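Local coordinates for protein replisome organizer (Bacillus phage SPP1, PDB 1NO1) that probably loads the replicative helicase onto phage DNA during replication and also acts as an inhibitor of that helicase, at residues S14-G19 with D51-N56. Sequence-based numbering, arbitrary orientation.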
loop_
_atom_site.group_PDB
_atom_site.type_symbol
_atom_site.label_atom_id
_atom_site.label_comp_id
_atom_site.label_asym_id
_atom_site.label_seq_id
_atom_site.Cartn_x
_atom_site.Cartn_y
_atom_site.Cartn_z
ATOM N N SER A 14 4.935 4.544 2.558
ATOM C CA SER A 14 5.503 5.607 3.373
ATOM C C SER A 14 7.013 5.771 3.162
ATOM O O SER A 14 7.551 6.882 3.235
ATOM C CB SER A 14 5.128 5.381 4.853
ATOM O OG SER A 14 6.032 6.072 5.704
ATOM N N GLU A 15 7.726 4.685 2.895
ATOM C CA GLU A 15 9.160 4.837 2.658
ATOM C C GLU A 15 9.401 5.562 1.319
ATOM O O GLU A 15 10.322 6.376 1.210
ATOM C CB GLU A 15 9.901 3.480 2.713
ATOM C CG GLU A 15 10.044 2.828 4.103
ATOM C CD GLU A 15 10.290 1.303 4.041
ATOM O OE1 GLU A 15 10.005 0.645 2.990
ATOM O OE2 GLU A 15 10.771 0.742 5.054
ATOM N N PHE A 16 8.583 5.254 0.310
ATOM C CA PHE A 16 8.684 5.855 -1.016
ATOM C C PHE A 16 8.274 7.310 -1.035
ATOM O O PHE A 16 8.787 8.054 -1.867
ATOM C CB PHE A 16 7.793 5.135 -2.046
ATOM C CG PHE A 16 8.472 4.009 -2.776
ATOM C CD1 PHE A 16 7.992 2.715 -2.673
ATOM C CD2 PHE A 16 9.583 4.243 -3.563
ATOM C CE1 PHE A 16 8.631 1.671 -3.316
ATOM C CE2 PHE A 16 10.196 3.200 -4.243
ATOM C CZ PHE A 16 9.706 1.915 -4.132
ATOM N N TYR A 17 7.342 7.709 -0.162
ATOM C CA TYR A 17 6.819 9.089 -0.151
ATOM C C TYR A 17 6.937 9.861 1.167
ATOM O O TYR A 17 5.934 10.342 1.719
ATOM C CB TYR A 17 5.361 9.123 -0.637
ATOM C CG TYR A 17 5.181 8.616 -2.063
ATOM C CD1 TYR A 17 4.933 7.291 -2.322
ATOM C CD2 TYR A 17 5.275 9.494 -3.148
ATOM C CE1 TYR A 17 4.778 6.837 -3.649
ATOM C CE2 TYR A 17 5.107 9.080 -4.440
ATOM C CZ TYR A 17 4.885 7.754 -4.705
ATOM O OH TYR A 17 4.763 7.352 -6.033
ATOM N N PRO A 18 8.163 10.061 1.631
ATOM C CA PRO A 18 8.411 10.788 2.877
ATOM C C PRO A 18 7.629 12.091 2.898
ATOM O O PRO A 18 7.563 12.767 1.877
ATOM C CB PRO A 18 9.903 11.107 2.806
ATOM C CG PRO A 18 10.490 10.057 1.972
ATOM C CD PRO A 18 9.409 9.655 0.965
ATOM N N GLY A 19 7.054 12.436 4.046
ATOM C CA GLY A 19 6.248 13.632 4.183
ATOM C C GLY A 19 5.078 13.916 3.230
ATOM O O GLY A 19 4.678 15.078 3.132
ATOM N N ASP A 51 6.631 -0.568 -9.527
ATOM C CA ASP A 51 6.448 -0.000 -10.859
ATOM C C ASP A 51 5.697 1.355 -10.791
ATOM O O ASP A 51 5.942 2.261 -11.597
ATOM C CB ASP A 51 5.740 -0.992 -11.794
ATOM C CG ASP A 51 6.568 -2.269 -12.040
ATOM O OD1 ASP A 51 7.826 -2.186 -12.034
ATOM O OD2 ASP A 51 6.054 -3.415 -12.235
ATOM N N TYR A 52 4.781 1.489 -9.841
ATOM C CA TYR A 52 4.014 2.708 -9.671
ATOM C C TYR A 52 4.890 3.900 -9.238
ATOM O O TYR A 52 4.707 5.016 -9.731
ATOM C CB TYR A 52 2.873 2.453 -8.668
ATOM C CG TYR A 52 2.077 3.688 -8.372
ATOM C CD1 TYR A 52 0.872 3.941 -9.048
ATOM C CD2 TYR A 52 2.525 4.616 -7.426
ATOM C CE1 TYR A 52 0.145 5.112 -8.809
ATOM C CE2 TYR A 52 1.813 5.769 -7.168
ATOM C CZ TYR A 52 0.626 6.033 -7.869
ATOM O OH TYR A 52 -0.111 7.188 -7.581
ATOM N N ALA A 53 5.862 3.683 -8.354
ATOM C CA ALA A 53 6.678 4.792 -7.868
ATOM C C ALA A 53 7.677 5.306 -8.911
ATOM O O ALA A 53 8.273 6.389 -8.735
ATOM C CB ALA A 53 7.480 4.377 -6.558
ATOM N N LYS A 54 7.946 4.517 -9.948
ATOM C CA LYS A 54 8.940 4.950 -10.900
ATOM C C LYS A 54 8.399 6.135 -11.705
ATOM O O LYS A 54 9.176 6.980 -12.162
ATOM C CB LYS A 54 9.447 3.778 -11.795
ATOM N N VAL A 55 7.071 6.253 -11.803
ATOM C CA VAL A 55 6.507 7.305 -12.648
ATOM C C VAL A 55 5.457 8.243 -12.037
ATOM O O VAL A 55 4.873 9.018 -12.752
ATOM C CB VAL A 55 5.908 6.692 -13.973
ATOM C CG1 VAL A 55 6.997 5.965 -14.764
ATOM C CG2 VAL A 55 4.741 5.739 -13.683
ATOM N N ASN A 56 5.217 8.195 -10.734
ATOM C CA ASN A 56 4.200 9.022 -10.111
ATOM C C ASN A 56 4.698 9.926 -8.995
ATOM O O ASN A 56 5.326 9.433 -8.052
ATOM C CB ASN A 56 3.149 8.121 -9.507
ATOM C CG ASN A 56 2.172 7.591 -10.537
ATOM O OD1 ASN A 56 1.250 8.294 -10.944
ATOM N ND2 ASN A 56 2.355 6.348 -10.943
#
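With chi1 at -61°, Y17 sets its CG anti to the carbonyl carbon and sends its ring toward 51-56, whereas Y52, its CG anti to the backbone N (chi1 177°), runs across that direction, so the two side chains cross at about a right angle. The phenol tip of Y17 makes the polar link: OH donates to N56 O at 3.0 Å. That oxygen lies at the edge of the Y17 ring, in its plane, but the hydroxyl sits above the N56 carbonyl plane rather than along a lone pair. The same OH rests 3.5 Å from Y52 CE2 and 3.7 Å from A53 CA, so the buried tyrosine ends among backbone and ring atoms. One residue earlier, the F16 ring turns a face to A53, whose CB stands 3.8 Å from the centroid, 16° off the normal, a CH-pi contact. N56 is itself fixed: ND2 bonds Y52 O at 3.0 Å, nearly straight and on a lone pair, while lying 3.2 Å above the centre of the Y52 ring. This side-chain bond ties the residue whose carbonyl receives the Y17 hydrogen bond back to the preceding turn. Y52 OH bonds F58 O, and P60 touches both tyrosines. The contact thus joins the C-terminal ends of helices 3-16 and 42-55 at the surface of this all-helical domain, beside the chain that continues past N56.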